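Local coordinates for sensor protein QseC (Escherichia coli, PDB 3JZ3) that acts as a membrane-bound sensor histidine kinase that autophosphorylates from ATP and may activate its partner QseB by phosphorylation, switching on the flagella regulon, at residues N128-S133 and S137-T142; S84-I89 and I98-T103; S119-N124 and R189-H194; D80-S85 and V141-D146. All coordinates share one frame; numbering follows the deposited sequence.

Three of the four contacts lie between helices and the mixed sheet of the ATP-binding domain. Interactions 2 and 4 lean successive turns of helix 78-95 on neighbouring strands, 99-104 and 138-143, which are joined to each other by backbone hydrogen bonds. Interaction 1 brings the end of helix 115-131 to strand 138-143, whose later residues interaction 4 uses. Interaction 3 pairs helix 115-131 with helix 186-193, a helix-to-helix contact. Interactions 2, 3 and 4 are buried and meet through apolar side chains; interaction 1, at a helix end and only partly buried, adds serine hydroxyls, while interaction 3 has hydrogen bonds within each of its segments.

Interaction 1: N128-S133 and S137-T142; sequences NAVRYS and SVVDVT
Val139 fits against the last turn of helix 115-131, meeting Ala129, Val130 and Ser133 where that helix gives way to strand 138-143. This is a helix-to-strand junction of the Bergerat-type alpha/beta sandwich, the ATP-binding fold of histidine kinases, and the helix carries the sequence known in the family as the N box. The two methyls of Val139 divide the work. CG1 stands anti to the backbone N (chi1 176°) and touches Ala129 CB at 3.9 Å, methyl against methyl. CG2, anti to the carbonyl carbon, lies 3.8 Å from Ala129 O and also reaches the flank of Val130, whose CG2 is 4.3 Å from Val139 CG2. Alanine suits the tight side of this arrangement because its short side chain brings the helix close, and a beta-branched valine suits a strand that must offer two methyls at once. Val139 is held in the sheet by backbone bonds to Asp99 and Arg101.

Beyond the helix, Ser133 turns its hydroxyl back: with chi1 at -84°, OG donates to Ala129 O at 2.6 Å, the donor tilted 21° from the carbonyl plane. A small polar residue serves well here, since it can satisfy a carbonyl of the final turn while its CB packs against Ser137. Ser137, whose OG is hydrogen-bonded to Pro134 O, meets Ser133 by contact alone, its OG lying 3.7 Å from Ser133 CB. The hydroxyl of Ser133 is wedged over the valine, with Ser133 OG 3.4 Å from Val139 CG2.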
loop_
_atom_site.group_PDB
_atom_site.type_symbol
_atom_site.label_atom_id
_atom_site.label_comp_id
_atom_site.label_asym_id
_atom_site.label_seq_id
_atom_site.Cartn_x
_atom_site.Cartn_y
_atom_site.Cartn_z
ATOM N N ASN B 128 9.374 -2.806 -13.343
ATOM C CA ASN B 128 10.570 -3.457 -13.861
ATOM C C ASN B 128 10.759 -3.226 -15.364
ATOM O O ASN B 128 11.882 -2.987 -15.824
ATOM C CB ASN B 128 10.543 -4.956 -13.545
ATOM C CG ASN B 128 11.747 -5.700 -14.107
ATOM O OD1 ASN B 128 12.883 -5.233 -14.012
ATOM N ND2 ASN B 128 11.501 -6.869 -14.693
ATOM N N ALA B 129 9.662 -3.290 -16.121
ATOM C CA ALA B 129 9.713 -3.102 -17.572
ATOM C C ALA B 129 9.996 -1.651 -17.964
ATOM O O ALA B 129 10.698 -1.400 -18.940
ATOM C CB ALA B 129 8.434 -3.593 -18.224
ATOM N N VAL B 130 9.453 -0.704 -17.199
ATOM C CA VAL B 130 9.693 0.722 -17.441
ATOM C C VAL B 130 11.120 1.113 -17.030
ATOM O O VAL B 130 11.701 2.062 -17.572
ATOM C CB VAL B 130 8.653 1.599 -16.686
ATOM C CG1 VAL B 130 9.012 3.079 -16.757
ATOM C CG2 VAL B 130 7.259 1.379 -17.253
ATOM N N ARG B 131 11.689 0.308 -16.046
ATOM C CA ARG B 131 12.978 0.726 -15.442
ATOM C C ARG B 131 14.152 0.420 -16.379
ATOM O O ARG B 131 15.054 1.246 -16.550
ATOM C CB ARG B 131 13.154 0.033 -14.083
ATOM C CG ARG B 131 14.510 0.186 -13.429
ATOM C CD ARG B 131 14.599 -0.711 -12.209
ATOM N NE ARG B 131 15.813 -0.458 -11.433
ATOM C CZ ARG B 131 15.921 0.476 -10.488
ATOM N NH1 ARG B 131 14.883 1.262 -10.191
ATOM N NH2 ARG B 131 17.073 0.626 -9.839
ATOM N N TYR B 132 14.127 -0.764 -16.999
ATOM C CA TYR B 132 15.190 -1.175 -17.908
ATOM C C TYR B 132 14.858 -0.848 -19.366
ATOM O O TYR B 132 15.516 -1.334 -20.291
ATOM C CB TYR B 132 15.503 -2.662 -17.718
ATOM C CG TYR B 132 16.109 -2.965 -16.365
ATOM C CD1 TYR B 132 17.484 -2.857 -16.155
ATOM C CD2 TYR B 132 15.308 -3.346 -15.289
ATOM C CE1 TYR B 132 18.047 -3.127 -14.912
ATOM C CE2 TYR B 132 15.859 -3.617 -14.043
ATOM C CZ TYR B 132 17.227 -3.506 -13.863
ATOM O OH TYR B 132 17.779 -3.775 -12.630
ATOM N N SER B 133 13.838 -0.014 -19.559
ATOM C CA SER B 133 13.497 0.497 -20.880
ATOM C C SER B 133 14.345 1.720 -21.197
ATOM O O SER B 133 14.370 2.673 -20.414
ATOM C CB SER B 133 12.013 0.867 -20.961
ATOM O OG SER B 133 11.217 -0.267 -21.244
ATOM N N SER B 137 11.712 4.002 -26.248
ATOM C CA SER B 137 11.223 2.645 -26.509
ATOM C C SER B 137 9.799 2.427 -25.995
ATOM O O SER B 137 9.215 3.302 -25.351
ATOM C CB SER B 137 12.180 1.597 -25.931
ATOM O OG SER B 137 12.219 1.665 -24.517
ATOM N N VAL B 138 9.248 1.254 -26.297
ATOM C CA VAL B 138 7.860 0.931 -25.969
ATOM C C VAL B 138 7.777 -0.264 -25.020
ATOM O O VAL B 138 8.469 -1.270 -25.211
ATOM C CB VAL B 138 7.030 0.621 -27.249
ATOM C CG1 VAL B 138 5.551 0.468 -26.914
ATOM C CG2 VAL B 138 7.225 1.710 -28.304
ATOM N N VAL B 139 6.931 -0.138 -24.001
ATOM C CA VAL B 139 6.572 -1.262 -23.136
ATOM C C VAL B 139 5.240 -1.851 -23.601
ATOM O O VAL B 139 4.241 -1.139 -23.696
ATOM C CB VAL B 139 6.476 -0.844 -21.648
ATOM C CG1 VAL B 139 6.000 -2.011 -20.784
ATOM C CG2 VAL B 139 7.822 -0.325 -21.151
ATOM N N ASP B 140 5.239 -3.150 -23.890
ATOM C CA ASP B 140 4.042 -3.849 -24.354
ATOM C C ASP B 140 3.380 -4.663 -23.251
ATOM O O ASP B 140 3.977 -5.606 -22.724
ATOM C CB ASP B 140 4.379 -4.766 -25.536
ATOM C CG ASP B 140 4.706 -3.999 -26.795
ATOM O OD1 ASP B 140 3.842 -3.226 -27.257
ATOM O OD2 ASP B 140 5.824 -4.176 -27.330
ATOM N N VAL B 141 2.145 -4.296 -22.919
ATOM C CA VAL B 141 1.320 -5.068 -21.991
ATOM C C VAL B 141 0.169 -5.696 -22.772
ATOM O O VAL B 141 -0.625 -4.986 -23.390
ATOM C CB VAL B 141 0.768 -4.203 -20.830
ATOM C CG1 VAL B 141 0.033 -5.070 -19.812
ATOM C CG2 VAL B 141 1.892 -3.436 -20.148
ATOM N N THR B 142 0.089 -7.022 -22.739
ATOM C CA THR B 142 -0.873 -7.760 -23.550
ATOM C C THR B 142 -1.688 -8.728 -22.701
ATOM O O THR B 142 -1.131 -9.515 -21.943
ATOM C CB THR B 142 -0.164 -8.549 -24.680
ATOM O OG1 THR B 142 0.598 -7.647 -25.491
ATOM C CG2 THR B 142 -1.172 -9.279 -25.567
#

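Interaction 2: S84-I89 and I98-T103; sequences SSVMDI and IDVRLT
The helical segment 84-89 and the strand 99-103 run almost antiparallel, 168° between their directions, with their axes 9.7 Å apart at closest approach. Val86 and Val100 have the nearest CA atoms, 7.2 Å apart, and no hydrogen bond joins the two backbones, so the contact depends on side chains. Those of Val86 and Val100 lie alongside each other, pointing opposite ways. Each has CG1 anti to its own backbone N, and these two methyls meet, Val86 CG1 to Val100 CG1 being 3.9 Å. The second methyl of the helix residue closes on the same partner, with Val86 CG2 4.1 Å from Val100 CG1, and reaches on to Leu102, whose CD1 is 4.3 Å from Val86 CG2.

Such layering of a helix over a sheet, side chains interleaved between the two, is the build of the alpha/beta sandwich in the kinase's ATP-binding domain. Strand 99-104 is an edge strand of the sheet within this chain, paired in parallel with strand 138-143. The alternation of a strand explains the choice of residues: Val100 and Leu102 point at the helix, whereas Arg101 between them points away and forms a salt bridge with Asp140.

One turn further along the helix, Ile89 crosses Val100 at about a right angle. Its chi1 of -80° places CG2 anti to the backbone N, and this branch comes within 4.1 Å of Val100 CG2. The longer branch leads away toward helix 115-131, where Ile89 CG1 packs beside Arg123.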
loop_
_atom_site.group_PDB
_atom_site.type_symbol
_atom_site.label_atom_id
_atom_site.label_comp_id
_atom_site.label_asym_id
_atom_site.label_seq_id
_atom_site.Cartn_x
_atom_site.Cartn_y
_atom_site.Cartn_z
ATOM N N SER B 84 -5.975 -0.322 -15.233
ATOM C CA SER B 84 -5.768 0.471 -14.028
ATOM C C SER B 84 -4.288 0.578 -13.649
ATOM O O SER B 84 -3.817 1.659 -13.288
ATOM C CB SER B 84 -6.577 -0.117 -12.869
ATOM O OG SER B 84 -6.130 0.382 -11.624
ATOM N N SER B 85 -3.570 -0.542 -13.724
ATOM C CA SER B 85 -2.131 -0.561 -13.473
ATOM C C SER B 85 -1.380 0.297 -14.487
ATOM O O SER B 85 -0.470 1.045 -14.120
ATOM C CB SER B 85 -1.593 -1.989 -13.503
ATOM O OG SER B 85 -2.047 -2.722 -12.384
ATOM N N VAL B 86 -1.773 0.195 -15.756
ATOM C CA VAL B 86 -1.182 1.025 -16.797
ATOM C C VAL B 86 -1.444 2.494 -16.472
ATOM O O VAL B 86 -0.544 3.328 -16.596
ATOM C CB VAL B 86 -1.690 0.642 -18.214
ATOM C CG1 VAL B 86 -1.328 1.712 -19.239
ATOM C CG2 VAL B 86 -1.109 -0.697 -18.641
HETATM N N MSE B 87 -2.661 2.786 -16.010
HETATM C CA MSE B 87 -3.076 4.151 -15.671
HETATM C C MSE B 87 -2.252 4.790 -14.563
HETATM O O MSE B 87 -1.956 5.982 -14.617
HETATM C CB MSE B 87 -4.571 4.212 -15.338
HETATM C CG MSE B 87 -5.483 4.223 -16.563
HETATM SE SE MSE B 87 -4.933 5.506 -17.942
HETATM C CE MSE B 87 -3.497 4.491 -18.766
ATOM N N ASP B 88 -1.887 3.992 -13.565
ATOM C CA ASP B 88 -1.039 4.454 -12.472
ATOM C C ASP B 88 0.317 4.924 -12.983
ATOM O O ASP B 88 0.942 5.806 -12.388
ATOM C CB ASP B 88 -0.834 3.333 -11.448
ATOM C CG ASP B 88 -2.048 3.113 -10.562
ATOM O OD1 ASP B 88 -2.853 4.055 -10.388
ATOM O OD2 ASP B 88 -2.190 1.991 -10.026
ATOM N N ILE B 89 0.741 4.338 -14.100
ATOM C CA ILE B 89 2.099 4.461 -14.617
ATOM C C ILE B 89 2.215 5.411 -15.806
ATOM O O ILE B 89 3.217 6.109 -15.945
ATOM C CB ILE B 89 2.643 3.049 -15.005
ATOM C CG1 ILE B 89 3.124 2.297 -13.762
ATOM C CG2 ILE B 89 3.745 3.115 -16.064
ATOM C CD1 ILE B 89 4.264 2.972 -13.015
ATOM N N ILE B 98 9.076 7.087 -22.086
ATOM C CA ILE B 98 8.714 5.671 -22.198
ATOM C C ILE B 98 7.219 5.542 -22.492
ATOM O O ILE B 98 6.383 6.019 -21.723
ATOM C CB ILE B 98 9.052 4.872 -20.903
ATOM C CG1 ILE B 98 10.495 5.129 -20.431
ATOM C CG2 ILE B 98 8.765 3.378 -21.086
ATOM C CD1 ILE B 98 11.591 4.531 -21.308
ATOM N N ASP B 99 6.892 4.901 -23.611
ATOM C CA ASP B 99 5.498 4.675 -23.983
ATOM C C ASP B 99 5.004 3.316 -23.504
ATOM O O ASP B 99 5.708 2.313 -23.634
ATOM C CB ASP B 99 5.319 4.800 -25.496
ATOM C CG ASP B 99 5.181 6.240 -25.951
ATOM O OD1 ASP B 99 5.559 7.161 -25.192
ATOM O OD2 ASP B 99 4.687 6.451 -27.080
ATOM N N VAL B 100 3.796 3.295 -22.946
ATOM C CA VAL B 100 3.179 2.050 -22.484
ATOM C C VAL B 100 1.965 1.710 -23.348
ATOM O O VAL B 100 0.989 2.461 -23.403
ATOM C CB VAL B 100 2.786 2.106 -20.985
ATOM C CG1 VAL B 100 2.226 0.764 -20.525
ATOM C CG2 VAL B 100 3.983 2.492 -20.125
ATOM N N ARG B 101 2.048 0.573 -24.031
ATOM C CA ARG B 101 1.002 0.130 -24.938
ATOM C C ARG B 101 0.249 -1.033 -24.322
ATOM O O ARG B 101 0.843 -2.065 -24.003
ATOM C CB ARG B 101 1.607 -0.281 -26.283
ATOM C CG ARG B 101 0.633 -0.946 -27.255
ATOM C CD ARG B 101 1.357 -1.503 -28.480
ATOM N NE ARG B 101 1.986 -0.439 -29.262
ATOM C CZ ARG B 101 3.169 -0.534 -29.864
ATOM N NH1 ARG B 101 3.885 -1.650 -29.782
ATOM N NH2 ARG B 101 3.642 0.502 -30.543
ATOM N N LEU B 102 -1.059 -0.856 -24.158
ATOM C CA LEU B 102 -1.928 -1.923 -23.674
ATOM C C LEU B 102 -2.752 -2.532 -24.807
ATOM O O LEU B 102 -3.564 -1.854 -25.435
ATOM C CB LEU B 102 -2.840 -1.420 -22.552
ATOM C CG LEU B 102 -3.827 -2.437 -21.968
ATOM C CD1 LEU B 102 -3.110 -3.526 -21.177
ATOM C CD2 LEU B 102 -4.862 -1.739 -21.104
ATOM N N THR B 103 -2.520 -3.814 -25.059
ATOM C CA THR B 103 -3.257 -4.569 -26.066
ATOM C C THR B 103 -4.163 -5.575 -25.361
ATOM O O THR B 103 -3.719 -6.304 -24.470
ATOM C CB THR B 103 -2.295 -5.306 -27.029
ATOM O OG1 THR B 103 -1.435 -4.353 -27.668
ATOM C CG2 THR B 103 -3.060 -6.071 -28.093
#

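Interaction 3: S119-N124 and R189-H194; sequences SLLVRN and RIAKLH
Leu121 and Ile190 come together through their first torsions: CG of Leu121 is anti to the backbone N (chi1 -172°), carrying CD1 across to the other helix, while chi1 of -75° in Ile190 leaves CG2 anti to its own N and facing that methyl. The side chains overlap side by side from opposing directions, with Leu121 CD1 3.5 Å from Ile190 CG2. The same leucine methyl also lies 4.0 Å from Ala191 CB, a residue small enough to let a neighbouring branch come near the helix backbone. Ile190 CD1 lies 4.3 Å from Leu120 CB. The axes of segments 119-124 and 189-193 cross at -138°, 10.0 Å apart at closest approach, within the helical layer of the ATP-binding domain.

No hydrogen bond crosses between the segments. Asn124 ND2 donates to Leu120 O at 2.8 Å, from above the carbonyl plane, and also bonds Thr52 of helix 42-61. His194 ND1 reaches Ile190 O at 2.7 Å, nearly straight. Its NE2 is hydrogen-bonded to the backbone N-H of Gln114 and so acts as acceptor, consistent with a neutral ring protonated on ND1. The side chains meeting across the segments are all apolar, so the contact rests on van der Waals packing.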
loop_
_atom_site.group_PDB
_atom_site.type_symbol
_atom_site.label_atom_id
_atom_site.label_comp_id
_atom_site.label_asym_id
_atom_site.label_seq_id
_atom_site.Cartn_x
_atom_site.Cartn_y
_atom_site.Cartn_z
ATOM N N SER B 119 -2.691 -6.741 -7.998
ATOM C CA SER B 119 -2.277 -5.395 -8.355
ATOM C C SER B 119 -0.775 -5.222 -8.122
ATOM O O SER B 119 -0.081 -4.632 -8.949
ATOM C CB SER B 119 -3.085 -4.369 -7.556
ATOM O OG SER B 119 -2.620 -3.057 -7.796
ATOM N N LEU B 120 -0.284 -5.756 -7.003
ATOM C CA LEU B 120 1.146 -5.739 -6.673
ATOM C C LEU B 120 1.978 -6.522 -7.678
ATOM O O LEU B 120 3.013 -6.044 -8.131
ATOM C CB LEU B 120 1.391 -6.308 -5.271
ATOM C CG LEU B 120 1.200 -5.401 -4.057
ATOM C CD1 LEU B 120 1.351 -6.217 -2.784
ATOM C CD2 LEU B 120 2.190 -4.240 -4.076
ATOM N N LEU B 121 1.526 -7.733 -8.001
ATOM C CA LEU B 121 2.170 -8.569 -9.012
ATOM C C LEU B 121 2.337 -7.804 -10.322
ATOM O O LEU B 121 3.453 -7.677 -10.834
ATOM C CB LEU B 121 1.353 -9.845 -9.250
ATOM C CG LEU B 121 1.948 -10.939 -10.143
ATOM C CD1 LEU B 121 1.235 -12.256 -9.909
ATOM C CD2 LEU B 121 1.897 -10.567 -11.623
ATOM N N VAL B 122 1.228 -7.290 -10.851
ATOM C CA VAL B 122 1.230 -6.621 -12.151
ATOM C C VAL B 122 2.137 -5.395 -12.128
ATOM O O VAL B 122 2.915 -5.168 -13.055
ATOM C CB VAL B 122 -0.207 -6.236 -12.609
ATOM C CG1 VAL B 122 -0.159 -5.364 -13.850
ATOM C CG2 VAL B 122 -1.035 -7.487 -12.878
ATOM N N ARG B 123 2.042 -4.629 -11.047
ATOM C CA ARG B 123 2.782 -3.385 -10.909
ATOM C C ARG B 123 4.302 -3.586 -10.819
ATOM O O ARG B 123 5.066 -2.779 -11.344
ATOM C CB ARG B 123 2.257 -2.599 -9.712
ATOM C CG ARG B 123 2.733 -1.170 -9.662
ATOM C CD ARG B 123 2.075 -0.295 -10.710
ATOM N NE ARG B 123 2.610 1.062 -10.657
ATOM C CZ ARG B 123 2.209 2.004 -9.806
ATOM N NH1 ARG B 123 1.257 1.756 -8.917
ATOM N NH2 ARG B 123 2.767 3.205 -9.845
ATOM N N ASN B 124 4.728 -4.660 -10.163
ATOM C CA ASN B 124 6.139 -5.034 -10.123
ATOM C C ASN B 124 6.712 -5.326 -11.505
ATOM O O ASN B 124 7.806 -4.868 -11.840
ATOM C CB ASN B 124 6.356 -6.235 -9.205
ATOM C CG ASN B 124 6.570 -5.829 -7.768
ATOM O OD1 ASN B 124 7.657 -5.396 -7.392
ATOM N ND2 ASN B 124 5.534 -5.967 -6.953
ATOM N N ARG B 189 5.629 -15.782 -6.095
ATOM C CA ARG B 189 4.890 -16.212 -4.907
ATOM C C ARG B 189 3.392 -15.914 -5.016
ATOM O O ARG B 189 2.559 -16.781 -4.735
ATOM C CB ARG B 189 5.488 -15.565 -3.650
ATOM C CG ARG B 189 4.905 -16.056 -2.333
ATOM C CD ARG B 189 5.706 -15.533 -1.133
ATOM N NE ARG B 189 6.894 -16.346 -0.856
ATOM C CZ ARG B 189 8.134 -16.042 -1.237
ATOM N NH1 ARG B 189 8.385 -14.930 -1.920
ATOM N NH2 ARG B 189 9.132 -16.857 -0.929
ATOM N N ILE B 190 3.060 -14.690 -5.419
ATOM C CA ILE B 190 1.670 -14.286 -5.618
ATOM C C ILE B 190 1.026 -15.118 -6.729
ATOM O O ILE B 190 -0.094 -15.612 -6.569
ATOM C CB ILE B 190 1.561 -12.772 -5.924
ATOM C CG1 ILE B 190 1.772 -11.961 -4.646
ATOM C CG2 ILE B 190 0.215 -12.429 -6.561
ATOM C CD1 ILE B 190 2.056 -10.490 -4.894
ATOM N N ALA B 191 1.746 -15.274 -7.838
ATOM C CA ALA B 191 1.286 -16.091 -8.955
ATOM C C ALA B 191 0.929 -17.504 -8.498
ATOM O O ALA B 191 -0.173 -17.985 -8.774
ATOM C CB ALA B 191 2.342 -16.137 -10.058
ATOM N N LYS B 192 1.857 -18.145 -7.784
ATOM C CA LYS B 192 1.689 -19.519 -7.299
ATOM C C LYS B 192 0.479 -19.643 -6.382
ATOM O O LYS B 192 -0.253 -20.627 -6.443
ATOM C CB LYS B 192 2.953 -20.003 -6.578
ATOM N N LEU B 193 0.273 -18.630 -5.547
ATOM C CA LEU B 193 -0.887 -18.572 -4.665
ATOM C C LEU B 193 -2.198 -18.533 -5.460
ATOM O O LEU B 193 -3.205 -19.093 -5.028
ATOM C CB LEU B 193 -0.774 -17.359 -3.733
ATOM C CG LEU B 193 -1.871 -17.049 -2.712
ATOM C CD1 LEU B 193 -1.924 -18.096 -1.608
ATOM C CD2 LEU B 193 -1.647 -15.670 -2.121
ATOM N N HIS B 194 -2.167 -17.884 -6.623
ATOM C CA HIS B 194 -3.342 -17.746 -7.487
ATOM C C HIS B 194 -3.474 -18.865 -8.524
ATOM O O HIS B 194 -4.327 -18.796 -9.413
ATOM C CB HIS B 194 -3.301 -16.398 -8.204
ATOM C CG HIS B 194 -3.569 -15.233 -7.309
ATOM N ND1 HIS B 194 -2.589 -14.647 -6.537
ATOM C CD2 HIS B 194 -4.707 -14.546 -7.059
ATOM C CE1 HIS B 194 -3.113 -13.648 -5.851
ATOM N NE2 HIS B 194 -4.398 -13.566 -6.149
#

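Interaction 4: D80-S85 and V141-D146; sequences DLLQSS and VTLNAD
Leu82 meets Val141 and Leu143 with no ring, amide or other flat side-chain group at the contact, so there are no faces or edges to stack and its shape is that of branched aliphatic chains alone. It belongs to the alpha/beta sandwich of the ATP-binding domain, where helix 78-95 lies over strand 138-143. In the strand, Val141 and Leu143 point toward the helix and Thr142 between them points away, so the two apolar residues stand next but one to each other and both present apolar side chains to Leu82.

On the helix, the chi1 of Leu82, -67°, puts CG anti to the carbonyl carbon, and an extended chi2 of -172° then carries CD1 over to the strand. This methyl makes the closest approaches to both strand residues. A short valine and a longer leucine on the strand suit a helix whose backbone is still 8.0 Å away, measured from Leu82 CA to Val141 CA. The Leu82 and Leu143 side chains meet at a slant, so that Leu82 CD1 comes down on Leu143 CB.

Apolar neighbours continue the contact: Leu82 CD2 turns to Val122 of helix 115-131, and Phe148 of the next strand touches both Leu82 and Leu143. With no hydrogen bond between the segments, contact rests on Leu82 CD1, which is 4.3 Å from Val141 CG1, 4.2 Å from Leu143 CD1 and 3.7 Å from Leu143 CB.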
loop_
_atom_site.group_PDB
_atom_site.type_symbol
_atom_site.label_atom_id
_atom_site.label_comp_id
_atom_site.label_asym_id
_atom_site.label_seq_id
_atom_site.Cartn_x
_atom_site.Cartn_y
_atom_site.Cartn_z
ATOM N N ASP B 80 -9.594 -4.629 -16.352
ATOM C CA ASP B 80 -9.611 -3.497 -15.432
ATOM C C ASP B 80 -8.321 -3.394 -14.621
ATOM O O ASP B 80 -7.768 -2.311 -14.480
ATOM C CB ASP B 80 -10.819 -3.598 -14.496
ATOM C CG ASP B 80 -12.143 -3.725 -15.249
ATOM O OD1 ASP B 80 -12.135 -3.862 -16.495
ATOM O OD2 ASP B 80 -13.201 -3.691 -14.584
ATOM N N LEU B 81 -7.852 -4.528 -14.109
ATOM C CA LEU B 81 -6.609 -4.612 -13.345
ATOM C C LEU B 81 -5.397 -4.140 -14.153
ATOM O O LEU B 81 -4.571 -3.373 -13.654
ATOM C CB LEU B 81 -6.391 -6.049 -12.867
ATOM C CG LEU B 81 -5.144 -6.388 -12.044
ATOM C CD1 LEU B 81 -5.336 -5.976 -10.603
ATOM C CD2 LEU B 81 -4.838 -7.875 -12.134
ATOM N N LEU B 82 -5.293 -4.602 -15.396
ATOM C CA LEU B 82 -4.177 -4.222 -16.251
ATOM C C LEU B 82 -4.280 -2.769 -16.687
ATOM O O LEU B 82 -3.303 -2.023 -16.604
ATOM C CB LEU B 82 -4.068 -5.145 -17.466
ATOM C CG LEU B 82 -3.675 -6.606 -17.234
ATOM C CD1 LEU B 82 -3.437 -7.276 -18.568
ATOM C CD2 LEU B 82 -2.441 -6.734 -16.358
ATOM N N GLN B 83 -5.466 -2.369 -17.136
ATOM C CA GLN B 83 -5.701 -0.991 -17.551
ATOM C C GLN B 83 -5.430 -0.013 -16.407
ATOM O O GLN B 83 -4.730 0.983 -16.588
ATOM C CB GLN B 83 -7.114 -0.820 -18.111
ATOM C CG GLN B 83 -7.610 0.617 -18.076
ATOM C CD GLN B 83 -8.522 0.967 -19.226
ATOM O OE1 GLN B 83 -9.011 0.093 -19.950
ATOM N NE2 GLN B 83 -8.760 2.260 -19.403
ATOM N N SER B 84 -5.975 -0.322 -15.233
ATOM C CA SER B 84 -5.768 0.471 -14.028
ATOM C C SER B 84 -4.288 0.578 -13.649
ATOM O O SER B 84 -3.817 1.659 -13.288
ATOM C CB SER B 84 -6.577 -0.117 -12.869
ATOM O OG SER B 84 -6.130 0.382 -11.624
ATOM N N SER B 85 -3.570 -0.542 -13.724
ATOM C CA SER B 85 -2.131 -0.561 -13.473
ATOM C C SER B 85 -1.380 0.297 -14.487
ATOM O O SER B 85 -0.470 1.045 -14.120
ATOM C CB SER B 85 -1.593 -1.989 -13.503
ATOM O OG SER B 85 -2.047 -2.722 -12.384
ATOM N N VAL B 141 2.145 -4.296 -22.919
ATOM C CA VAL B 141 1.320 -5.068 -21.991
ATOM C C VAL B 141 0.169 -5.696 -22.772
ATOM O O VAL B 141 -0.625 -4.986 -23.390
ATOM C CB VAL B 141 0.768 -4.203 -20.830
ATOM C CG1 VAL B 141 0.033 -5.070 -19.812
ATOM C CG2 VAL B 141 1.892 -3.436 -20.148
ATOM N N THR B 142 0.089 -7.022 -22.739
ATOM C CA THR B 142 -0.873 -7.760 -23.550
ATOM C C THR B 142 -1.688 -8.728 -22.701
ATOM O O THR B 142 -1.131 -9.515 -21.943
ATOM C CB THR B 142 -0.164 -8.549 -24.680
ATOM O OG1 THR B 142 0.598 -7.647 -25.491
ATOM C CG2 THR B 142 -1.172 -9.279 -25.567
ATOM N N LEU B 143 -3.008 -8.663 -22.831
ATOM C CA LEU B 143 -3.880 -9.626 -22.179
ATOM C C LEU B 143 -4.423 -10.623 -23.199
ATOM O O LEU B 143 -5.093 -10.237 -24.160
ATOM C CB LEU B 143 -5.032 -8.922 -21.458
ATOM C CG LEU B 143 -6.111 -9.804 -20.822
ATOM C CD1 LEU B 143 -5.544 -10.702 -19.720
ATOM C CD2 LEU B 143 -7.249 -8.939 -20.293
ATOM N N ASN B 144 -4.113 -11.898 -22.976
ATOM C CA ASN B 144 -4.636 -12.995 -23.784
ATOM C C ASN B 144 -5.613 -13.836 -22.957
ATOM O O ASN B 144 -5.779 -13.592 -21.758
ATOM C CB ASN B 144 -3.484 -13.845 -24.322
ATOM C CG ASN B 144 -2.549 -13.054 -25.212
ATOM O OD1 ASN B 144 -2.977 -12.470 -26.207
ATOM N ND2 ASN B 144 -1.268 -13.021 -24.857
ATOM N N ALA B 145 -6.257 -14.814 -23.595
ATOM C CA ALA B 145 -7.273 -15.656 -22.937
ATOM C C ALA B 145 -6.791 -16.318 -21.642
ATOM O O ALA B 145 -7.499 -16.299 -20.631
ATOM C CB ALA B 145 -7.810 -16.707 -23.906
ATOM N N ASP B 146 -5.585 -16.881 -21.674
ATOM C CA ASP B 146 -5.053 -17.642 -20.544
ATOM C C ASP B 146 -3.679 -17.160 -20.062
ATOM O O ASP B 146 -2.972 -17.883 -19.356
ATOM C CB ASP B 146 -5.005 -19.136 -20.891
ATOM C CG ASP B 146 -4.117 -19.438 -22.089
ATOM O OD1 ASP B 146 -3.620 -18.490 -22.745
ATOM O OD2 ASP B 146 -3.918 -20.638 -22.377
#